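Long-range contact in GTPase-activating protein skywalker (Drosophila melanogaster, PDB 5HJQ), which acts as a GTPase-activating protein for Rab35, binding phosphoinositides through its TBC domain and regulating synaptic vesicle protein recycling by way of endosomal trafficking: residues A[246-258]-A[303-317]. Sequence-based numbering, arbitrary orientation.
With I3P (D-myo-inositol-1,4,5-triphosphate), chain B.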
ATOM      1  N   ILE A 246     -12.524  12.238   4.766  1.00 61.59           N
ATOM      2  CA  ILE A 246     -12.766  12.180   3.327  1.00 58.91           C
ATOM      3  C   ILE A 246     -13.931  11.249   3.011  1.00 55.50           C
ATOM      4  O   ILE A 246     -14.775  11.548   2.163  1.00 57.85           O
ATOM      5  CB  ILE A 246     -11.513  11.701   2.567  1.00 59.31           C
ATOM      6  CG1 ILE A 246     -10.359  12.686   2.766  1.00 63.53           C
ATOM      7  CG2 ILE A 246     -11.815  11.526   1.087  1.00 52.16           C
ATOM      8  CD1 ILE A 246      -9.051  12.222   2.156  1.00 66.39           C
ATOM      9  N   ALA A 247     -13.974  10.121   3.707  1.00 50.94           N
ATOM     10  CA  ALA A 247     -15.016   9.130   3.494  1.00 53.55           C
ATOM     11  C   ALA A 247     -16.386   9.628   3.960  1.00 61.67           C
ATOM     12  O   ALA A 247     -17.413   9.245   3.402  1.00 59.16           O
ATOM     13  CB  ALA A 247     -14.655   7.849   4.197  1.00 55.86           C
ATOM     14  N   LYS A 248     -16.400  10.481   4.980  1.00 56.61           N
ATOM     15  CA  LYS A 248     -17.656  11.033   5.484  1.00 65.98           C
ATOM     16  C   LYS A 248     -18.387  11.853   4.422  1.00 63.91           C
ATOM     17  O   LYS A 248     -19.610  11.945   4.439  1.00 63.74           O
ATOM     18  CB  LYS A 248     -17.410  11.891   6.729  1.00 65.67           C
ATOM     19  CG  LYS A 248     -17.417  11.113   8.038  1.00 62.72           C
ATOM     20  CD  LYS A 248     -17.059  12.016   9.211  1.00 64.60           C
ATOM     21  CE  LYS A 248     -17.127  11.278  10.542  1.00 72.30           C
ATOM     22  NZ  LYS A 248     -18.528  11.095  11.033  1.00 74.73           N
ATOM     23  N   LYS A 249     -17.640  12.438   3.490  1.00 66.94           N
ATOM     24  CA  LYS A 249     -18.261  13.220   2.423  1.00 65.05           C
ATOM     25  C   LYS A 249     -18.337  12.466   1.088  1.00 65.53           C
ATOM     26  O   LYS A 249     -19.394  12.434   0.455  1.00 61.96           O
ATOM     27  CB  LYS A 249     -17.526  14.549   2.234  1.00 65.71           C
ATOM     28  CG  LYS A 249     -17.776  15.551   3.352  1.00 81.08           C
ATOM     29  CD  LYS A 249     -18.130  16.934   2.800  1.00 83.19           C
ATOM     30  CE  LYS A 249     -18.185  17.987   3.904  1.00 81.52           C
ATOM     31  NZ  LYS A 249     -19.243  17.703   4.917  1.00 92.82           N
ATOM     32  N   HIS A 250     -17.232  11.852   0.667  1.00 59.87           N
ATOM     33  CA  HIS A 250     -17.181  11.210  -0.649  1.00 58.91           C
ATOM     34  C   HIS A 250     -17.843   9.834  -0.704  1.00 57.45           C
ATOM     35  O   HIS A 250     -18.247   9.378  -1.775  1.00 54.67           O
ATOM     36  CB  HIS A 250     -15.733  11.100  -1.134  1.00 55.89           C
ATOM     37  CG  HIS A 250     -15.241  12.328  -1.832  1.00 49.67           C
ATOM     38  ND1 HIS A 250     -15.458  12.554  -3.174  1.00 53.29           N
ATOM     39  CD2 HIS A 250     -14.550  13.400  -1.377  1.00 54.69           C
ATOM     40  CE1 HIS A 250     -14.918  13.710  -3.518  1.00 58.27           C
ATOM     41  NE2 HIS A 250     -14.360  14.243  -2.445  1.00 58.67           N
ATOM     42  N   THR A 251     -17.959   9.167   0.438  1.00 62.17           N
ATOM     43  CA  THR A 251     -18.723   7.926   0.487  1.00 62.67           C
ATOM     44  C   THR A 251     -19.690   7.980   1.680  1.00 57.88           C
ATOM     45  O   THR A 251     -19.849   7.020   2.438  1.00 57.00           O
ATOM     46  CB  THR A 251     -17.788   6.677   0.532  1.00 63.49           C
ATOM     47  OG1 THR A 251     -18.566   5.479   0.413  1.00 68.00           O
ATOM     48  CG2 THR A 251     -16.944   6.628   1.798  1.00 54.08           C
ATOM     49  N   LYS A 252     -20.359   9.126   1.799  1.00 63.98           N
ATOM     50  CA  LYS A 252     -21.281   9.417   2.895  1.00 60.87           C
ATOM     51  C   LYS A 252     -22.364   8.358   3.083  1.00 60.54           C
ATOM     52  O   LYS A 252     -22.748   8.050   4.212  1.00 56.80           O
ATOM     53  CB  LYS A 252     -21.939  10.781   2.671  1.00 64.58           C
ATOM     54  CG  LYS A 252     -22.875  11.207   3.791  1.00 66.55           C
ATOM     55  CD  LYS A 252     -23.427  12.610   3.578  1.00 76.35           C
ATOM     56  CE  LYS A 252     -22.337  13.668   3.680  1.00 79.13           C
ATOM     57  NZ  LYS A 252     -22.918  15.044   3.771  1.00 85.07           N
ATOM     58  N   SER A 253     -22.854   7.801   1.980  1.00 57.49           N
ATOM     59  CA  SER A 253     -23.895   6.782   2.044  1.00 58.46           C
ATOM     60  C   SER A 253     -23.400   5.519   2.731  1.00 63.19           C
ATOM     61  O   SER A 253     -24.100   4.939   3.562  1.00 59.42           O
ATOM     62  CB  SER A 253     -24.405   6.448   0.646  1.00 57.94           C
ATOM     63  OG  SER A 253     -24.999   7.585   0.045  1.00 61.76           O
ATOM     64  N   ALA A 254     -22.185   5.103   2.387  1.00 63.18           N
ATOM     65  CA  ALA A 254     -21.598   3.901   2.966  1.00 60.26           C
ATOM     66  C   ALA A 254     -21.410   4.032   4.475  1.00 58.79           C
ATOM     67  O   ALA A 254     -21.668   3.092   5.223  1.00 62.08           O
ATOM     68  CB  ALA A 254     -20.277   3.592   2.302  1.00 60.41           C
ATOM     69  N   THR A 255     -20.956   5.201   4.915  1.00 54.60           N
ATOM     70  CA  THR A 255     -20.694   5.442   6.331  1.00 56.98           C
ATOM     71  C   THR A 255     -21.988   5.630   7.124  1.00 63.15           C
ATOM     72  O   THR A 255     -22.088   5.201   8.273  1.00 60.76           O
ATOM     73  CB  THR A 255     -19.792   6.673   6.530  1.00 55.31           C
ATOM     74  OG1 THR A 255     -20.286   7.759   5.738  1.00 57.48           O
ATOM     75  CG2 THR A 255     -18.366   6.363   6.108  1.00 60.41           C
ATOM     76  N   SER A 256     -22.974   6.278   6.512  1.00 58.53           N
ATOM     77  CA  SER A 256     -24.287   6.413   7.131  1.00 61.44           C
ATOM     78  C   SER A 256     -24.929   5.038   7.249  1.00 64.36           C
ATOM     79  O   SER A 256     -25.607   4.738   8.231  1.00 67.14           O
ATOM     80  CB  SER A 256     -25.180   7.358   6.324  1.00 60.13           C
ATOM     81  OG  SER A 256     -24.641   8.670   6.298  1.00 61.97           O
ATOM     82  N   TYR A 257     -24.686   4.203   6.244  1.00 62.06           N
ATOM     83  CA  TYR A 257     -25.207   2.843   6.223  1.00 62.79           C
ATOM     84  C   TYR A 257     -24.638   2.028   7.377  1.00 66.55           C
ATOM     85  O   TYR A 257     -25.344   1.227   7.990  1.00 65.97           O
ATOM     86  CB  TYR A 257     -24.885   2.166   4.891  1.00 66.48           C
ATOM     87  CG  TYR A 257     -25.340   0.727   4.808  1.00 71.48           C
ATOM     88  CD1 TYR A 257     -26.690   0.405   4.838  1.00 72.33           C
ATOM     89  CD2 TYR A 257     -24.419  -0.308   4.699  1.00 65.67           C
ATOM     90  CE1 TYR A 257     -27.115  -0.907   4.764  1.00 70.21           C
ATOM     91  CE2 TYR A 257     -24.835  -1.626   4.624  1.00 71.38           C
ATOM     92  CZ  TYR A 257     -26.185  -1.919   4.657  1.00 76.81           C
ATOM     93  OH  TYR A 257     -26.606  -3.228   4.583  1.00 81.85           O
ATOM     94  N   PHE A 258     -23.359   2.244   7.668  1.00 61.30           N
ATOM     95  CA  PHE A 258     -22.692   1.548   8.762  1.00 64.29           C
ATOM     96  C   PHE A 258     -23.283   1.932  10.116  1.00 64.36           C
ATOM     97  O   PHE A 258     -23.513   1.074  10.969  1.00 61.28           O
ATOM     98  CB  PHE A 258     -21.190   1.841   8.742  1.00 64.29           C
ATOM     99  CG  PHE A 258     -20.466   1.212   7.589  1.00 65.87           C
ATOM    100  CD1 PHE A 258     -21.011   0.130   6.919  1.00 66.37           C
ATOM    101  CD2 PHE A 258     -19.240   1.703   7.174  1.00 61.06           C
ATOM    102  CE1 PHE A 258     -20.345  -0.455   5.857  1.00 70.37           C
ATOM    103  CE2 PHE A 258     -18.569   1.123   6.111  1.00 69.54           C
ATOM    104  CZ  PHE A 258     -19.123   0.042   5.453  1.00 66.80           C
ATOM    105  N   TYR A 303      -5.782   6.317  -0.656  1.00 51.10           N
ATOM    106  CA  TYR A 303      -6.999   6.987  -0.195  1.00 54.18           C
ATOM    107  C   TYR A 303      -8.139   6.693  -1.159  1.00 55.31           C
ATOM    108  O   TYR A 303      -9.234   6.316  -0.743  1.00 55.39           O
ATOM    109  CB  TYR A 303      -6.815   8.507  -0.087  1.00 52.41           C
ATOM    110  CG  TYR A 303      -5.874   9.000   0.994  1.00 53.29           C
ATOM    111  CD1 TYR A 303      -5.232   8.120   1.853  1.00 52.77           C
ATOM    112  CD2 TYR A 303      -5.640  10.362   1.158  1.00 56.66           C
ATOM    113  CE1 TYR A 303      -4.376   8.581   2.841  1.00 53.76           C
ATOM    114  CE2 TYR A 303      -4.790  10.833   2.142  1.00 61.53           C
ATOM    115  CZ  TYR A 303      -4.161   9.940   2.981  1.00 59.43           C
ATOM    116  OH  TYR A 303      -3.319  10.418   3.960  1.00 59.34           O
ATOM    117  N   ARG A 304      -7.862   6.868  -2.448  1.00 56.65           N
ATOM    118  CA  ARG A 304      -8.851   6.665  -3.500  1.00 51.47           C
ATOM    119  C   ARG A 304      -9.432   5.256  -3.480  1.00 51.15           C
ATOM    120  O   ARG A 304     -10.647   5.080  -3.524  1.00 57.19           O
ATOM    121  CB  ARG A 304      -8.235   6.938  -4.874  1.00 52.50           C
ATOM    122  CG  ARG A 304      -7.723   8.351  -5.090  1.00 54.78           C
ATOM    123  CD  ARG A 304      -7.005   8.459  -6.439  1.00 55.89           C
ATOM    124  NE  ARG A 304      -6.732   9.843  -6.811  1.00 51.81           N
ATOM    125  CZ  ARG A 304      -7.629  10.655  -7.357  1.00 59.73           C
ATOM    126  NH1 ARG A 304      -8.860  10.222  -7.594  1.00 56.17           N
ATOM    127  NH2 ARG A 304      -7.297  11.901  -7.662  1.00 62.81           N
ATOM    128  N   VAL A 305      -8.556   4.259  -3.419  1.00 51.19           N
ATOM    129  CA  VAL A 305      -8.966   2.859  -3.456  1.00 50.92           C
ATOM    130  C   VAL A 305      -9.818   2.512  -2.235  1.00 51.41           C
ATOM    131  O   VAL A 305     -10.728   1.684  -2.308  1.00 55.16           O
ATOM    132  CB  VAL A 305      -7.734   1.926  -3.533  1.00 48.51           C
ATOM    133  CG1 VAL A 305      -8.156   0.467  -3.552  1.00 50.82           C
ATOM    134  CG2 VAL A 305      -6.907   2.252  -4.768  1.00 51.95           C
ATOM    135  N   ALA A 306      -9.527   3.166  -1.117  1.00 53.45           N
ATOM    136  CA  ALA A 306     -10.302   2.986   0.103  1.00 50.44           C
ATOM    137  C   ALA A 306     -11.751   3.419  -0.110  1.00 51.23           C
ATOM    138  O   ALA A 306     -12.683   2.730   0.305  1.00 53.91           O
ATOM    139  CB  ALA A 306      -9.671   3.763   1.248  1.00 48.32           C
ATOM    140  N   LEU A 307     -11.929   4.562  -0.768  1.00 50.08           N
ATOM    141  CA  LEU A 307     -13.256   5.070  -1.103  1.00 52.97           C
ATOM    142  C   LEU A 307     -14.016   4.097  -1.997  1.00 57.09           C
ATOM    143  O   LEU A 307     -15.189   3.799  -1.755  1.00 51.65           O
ATOM    144  CB  LEU A 307     -13.151   6.432  -1.792  1.00 47.25           C
ATOM    145  CG  LEU A 307     -12.455   7.549  -1.016  1.00 47.21           C
ATOM    146  CD1 LEU A 307     -12.435   8.830  -1.835  1.00 50.89           C
ATOM    147  CD2 LEU A 307     -13.145   7.776   0.333  1.00 53.29           C
ATOM    148  N   VAL A 308     -13.331   3.609  -3.030  1.00 53.71           N
ATOM    149  CA  VAL A 308     -13.916   2.689  -4.002  1.00 47.54           C
ATOM    150  C   VAL A 308     -14.407   1.414  -3.337  1.00 50.55           C
ATOM    151  O   VAL A 308     -15.526   0.965  -3.587  1.00 58.46           O
ATOM    152  CB  VAL A 308     -12.901   2.322  -5.110  1.00 53.06           C
ATOM    153  CG1 VAL A 308     -13.473   1.259  -6.034  1.00 47.80           C
ATOM    154  CG2 VAL A 308     -12.527   3.548  -5.895  1.00 48.41           C
ATOM    155  N   ILE A 309     -13.562   0.836  -2.490  1.00 50.38           N
ATOM    156  CA  ILE A 309     -13.924  -0.363  -1.743  1.00 55.89           C
ATOM    157  C   ILE A 309     -15.192  -0.133  -0.921  1.00 57.78           C
ATOM    158  O   ILE A 309     -16.091  -0.975  -0.902  1.00 55.53           O
ATOM    159  CB  ILE A 309     -12.783  -0.809  -0.807  1.00 57.45           C
ATOM    160  CG1 ILE A 309     -11.577  -1.286  -1.622  1.00 50.41           C
ATOM    161  CG2 ILE A 309     -13.258  -1.905   0.137  1.00 50.42           C
ATOM    162  CD1 ILE A 309     -10.441  -1.808  -0.771  1.00 47.58           C
ATOM    163  N   LEU A 310     -15.262   1.020  -0.260  1.00 57.51           N
ATOM    164  CA  LEU A 310     -16.415   1.369   0.566  1.00 57.72           C
ATOM    165  C   LEU A 310     -17.697   1.491  -0.255  1.00 59.46           C
ATOM    166  O   LEU A 310     -18.759   1.038   0.173  1.00 64.69           O
ATOM    167  CB  LEU A 310     -16.153   2.671   1.326  1.00 58.96           C
ATOM    168  CG  LEU A 310     -15.228   2.531   2.535  1.00 58.05           C
ATOM    169  CD1 LEU A 310     -14.803   3.891   3.051  1.00 54.31           C
ATOM    170  CD2 LEU A 310     -15.918   1.738   3.631  1.00 58.00           C
ATOM    171  N   ASN A 311     -17.598   2.106  -1.432  1.00 59.94           N
ATOM    172  CA  ASN A 311     -18.737   2.184  -2.342  1.00 57.56           C
ATOM    173  C   ASN A 311     -19.143   0.809  -2.854  1.00 63.31           C
ATOM    174  O   ASN A 311     -20.326   0.471  -2.866  1.00 64.35           O
ATOM    175  CB  ASN A 311     -18.428   3.103  -3.525  1.00 56.47           C
ATOM    176  CG  ASN A 311     -18.177   4.530  -3.101  1.00 59.63           C
ATOM    177  OD1 ASN A 311     -18.483   4.911  -1.975  1.00 62.60           O
ATOM    178  ND2 ASN A 311     -17.630   5.333  -4.005  1.00 58.36           N
ATOM    179  N   LEU A 312     -18.159   0.021  -3.278  1.00 61.72           N
ATOM    180  CA  LEU A 312     -18.419  -1.328  -3.772  1.00 61.84           C
ATOM    181  C   LEU A 312     -19.031  -2.217  -2.691  1.00 63.46           C
ATOM    182  O   LEU A 312     -19.865  -3.072  -2.984  1.00 65.41           O
ATOM    183  CB  LEU A 312     -17.132  -1.966  -4.300  1.00 59.86           C
ATOM    184  CG  LEU A 312     -16.564  -1.433  -5.618  1.00 61.49           C
ATOM    185  CD1 LEU A 312     -15.210  -2.064  -5.906  1.00 60.92           C
ATOM    186  CD2 LEU A 312     -17.531  -1.700  -6.763  1.00 62.67           C
ATOM    187  N   PHE A 313     -18.611  -2.022  -1.445  1.00 60.54           N
ATOM    188  CA  PHE A 313     -19.104  -2.846  -0.345  1.00 64.95           C
ATOM    189  C   PHE A 313     -20.542  -2.489   0.020  1.00 67.65           C
ATOM    190  O   PHE A 313     -21.342  -3.367   0.338  1.00 60.46           O
ATOM    191  CB  PHE A 313     -18.205  -2.714   0.886  1.00 60.18           C
ATOM    192  CG  PHE A 313     -18.622  -3.591   2.035  1.00 67.17           C
ATOM    193  CD1 PHE A 313     -18.406  -4.959   1.991  1.00 64.42           C
ATOM    194  CD2 PHE A 313     -19.232  -3.052   3.155  1.00 66.19           C
ATOM    195  CE1 PHE A 313     -18.787  -5.773   3.044  1.00 70.71           C
ATOM    196  CE2 PHE A 313     -19.615  -3.860   4.212  1.00 66.98           C
ATOM    197  CZ  PHE A 313     -19.393  -5.222   4.155  1.00 70.63           C
ATOM    198  N   HIS A 314     -20.864  -1.201  -0.025  1.00 66.20           N
ATOM    199  CA  HIS A 314     -22.220  -0.749   0.266  1.00 70.84           C
ATOM    200  C   HIS A 314     -23.183  -1.214  -0.822  1.00 74.68           C
ATOM    201  O   HIS A 314     -24.281  -1.689  -0.528  1.00 80.69           O
ATOM    202  CB  HIS A 314     -22.269   0.772   0.399  1.00 65.90           C
ATOM    203  CG  HIS A 314     -23.619   1.300   0.773  1.00 70.14           C
ATOM    204  ND1 HIS A 314     -24.050   2.560   0.422  1.00 70.08           N
ATOM    205  CD2 HIS A 314     -24.635   0.734   1.468  1.00 73.90           C
ATOM    206  CE1 HIS A 314     -25.273   2.750   0.884  1.00 67.47           C
ATOM    207  NE2 HIS A 314     -25.651   1.659   1.522  1.00 68.09           N
ATOM    208  N   LYS A 315     -22.760  -1.068  -2.074  1.00 71.21           N
ATOM    209  CA  LYS A 315     -23.530  -1.542  -3.221  1.00 73.82           C
ATOM    210  C   LYS A 315     -23.816  -3.030  -3.097  1.00 77.51           C
ATOM    211  O   LYS A 315     -24.942  -3.485  -3.312  1.00 84.41           O
ATOM    212  CB  LYS A 315     -22.777  -1.260  -4.525  1.00 75.29           C
ATOM    213  CG  LYS A 315     -23.255  -2.077  -5.715  1.00 74.51           C
ATOM    214  CD  LYS A 315     -22.702  -1.526  -7.018  1.00 75.84           C
ATOM    215  CE  LYS A 315     -23.205  -2.318  -8.219  1.00 82.56           C
ATOM    216  NZ  LYS A 315     -22.498  -3.622  -8.369  1.00 77.62           N
ATOM    217  N   GLU A 316     -22.776  -3.776  -2.747  1.00 74.01           N
ATOM    218  CA  GLU A 316     -22.863  -5.215  -2.579  1.00 77.65           C
ATOM    219  C   GLU A 316     -23.849  -5.549  -1.458  1.00 78.97           C
ATOM    220  O   GLU A 316     -24.686  -6.424  -1.607  1.00 82.71           O
ATOM    221  CB  GLU A 316     -21.469  -5.790  -2.294  1.00 71.80           C
ATOM    222  CG  GLU A 316     -21.250  -7.209  -2.776  1.00 75.86           C
ATOM    223  CD  GLU A 316     -21.317  -7.360  -4.283  1.00 77.95           C
ATOM    224  OE1 GLU A 316     -21.063  -6.373  -5.003  1.00 74.58           O
ATOM    225  OE2 GLU A 316     -21.637  -8.476  -4.745  1.00 78.97           O
ATOM    226  N   CYS A 317     -23.771  -4.815  -0.353  1.00 80.49           N
ATOM    227  CA  CYS A 317     -24.632  -5.061   0.805  1.00 80.69           C
ATOM    228  C   CYS A 317     -26.123  -4.927   0.494  1.00 84.29           C
ATOM    229  O   CYS A 317     -26.961  -5.532   1.162  1.00 82.18           O
ATOM    230  CB  CYS A 317     -24.264  -4.104   1.939  1.00 76.37           C
ATOM    231  SG  CYS A 317     -22.800  -4.586   2.868  1.00 74.89           S
TER
HETATM  232  C1  I3P B 401      -7.672  16.939  -8.836  1.00 90.03           C
HETATM  233  C2  I3P B 401      -7.166  18.326  -9.193  1.00 89.25           C
HETATM  234  C3  I3P B 401      -5.831  18.652  -8.522  1.00 91.91           C
HETATM  235  C4  I3P B 401      -4.885  17.486  -8.232  1.00 92.84           C
HETATM  236  C5  I3P B 401      -5.355  16.060  -8.502  1.00 85.90           C
HETATM  237  C6  I3P B 401      -6.659  15.939  -9.301  1.00 83.11           C
HETATM  238  O1  I3P B 401      -8.924  16.629  -9.476  1.00 88.84           O
HETATM  239  O2  I3P B 401      -6.996  18.398 -10.577  1.00 93.79           O
HETATM  240  O3  I3P B 401      -5.133  19.586  -9.342  1.00 95.72           O
HETATM  241  O4  I3P B 401      -4.523  17.572  -6.839  1.00 95.84           O
HETATM  242  O5  I3P B 401      -4.336  15.382  -9.198  1.00 79.25           O
HETATM  243  O6  I3P B 401      -7.205  14.634  -9.142  1.00 87.35           O
HETATM  244  P1  I3P B 401     -10.010  17.768  -9.804  1.00 97.05           P
HETATM  245  O11 I3P B 401      -9.530  18.612 -10.931  1.00 95.27           O
HETATM  246  O12 I3P B 401     -11.301  17.099 -10.219  1.00 93.09           O
HETATM  247  O13 I3P B 401     -10.276  18.635  -8.560  1.00 83.90           O
HETATM  248  P4  I3P B 401      -3.006  17.958  -6.478  1.00107.50           P
HETATM  249  O41 I3P B 401      -2.260  18.292  -7.748  1.00101.95           O
HETATM  250  O42 I3P B 401      -2.340  16.767  -5.787  1.00 92.77           O
HETATM  251  O43 I3P B 401      -2.995  19.179  -5.528  1.00 98.60           O
HETATM  252  P5  I3P B 401      -4.230  13.815  -9.083  1.00 74.01           P
HETATM  253  O51 I3P B 401      -2.907  13.371  -9.591  1.00 79.97           O
HETATM  254  O52 I3P B 401      -4.365  13.403  -7.640  1.00 72.02           O
HETATM  255  O53 I3P B 401      -5.314  13.156  -9.895  1.00 69.42           O
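In the all-helical TBC domain, helix 300-317 packs against the break between helices 233-250 and 252-261. Thr251 sits at that break and meets Leu310 and Asn311. Its OG1 donates a very short hydrogen bond to Asn311 OD1, 2.5 Å. Thr251 OG1 lies anti to the backbone N (chi1 -173°), which leaves CG2 to pack on Leu310 CD1 at 3.7 Å. One side chain thus offers a polar and an apolar branch to successive residues of helix 300-317.

Before the break, Leu307 packs with its two methyls against Ile246 CG2, and also on Ala247 and His250 CB. One turn earlier on helix 300-317, Tyr303 CD2 touches Ile246 CD1 at 4.0 Å. After the break, the helix 252-258 axis passes 8.9 Å from that of 303-317. Ala254 CB rests on His314 CB at 3.9 Å. His314 CD2 sits over one face of the Tyr257 ring, toward its rim. The two ring planes are inclined by 33°, and their centroids are 4.6 Å apart. Tyr257 CE2 and OH also reach Cys317 CB. An alanine in place of Tyr257 would probably leave the His314 ring and Cys317 CB without their aromatic neighbour and open a gap between the helices there. Deeper in, Phe258 CE1 meets the edge of the Phe313 ring, and CZ is close to Phe313 CD2, while CE2 touches Leu310 CD2. Phe339 of helix 332-341 packs edge-to-face on Phe313.

Arg304, on the same helix, takes no part in this interface. Its NH2 donates to O52 of the inositol trisphosphate at 3.3 Å, and its NH1 is held by Ala354 O and Ile357 O. Helix 300-317 therefore pairs a mainly apolar interface, with one hydrogen bond at the helix break, with a cationic group for the lipid headgroup.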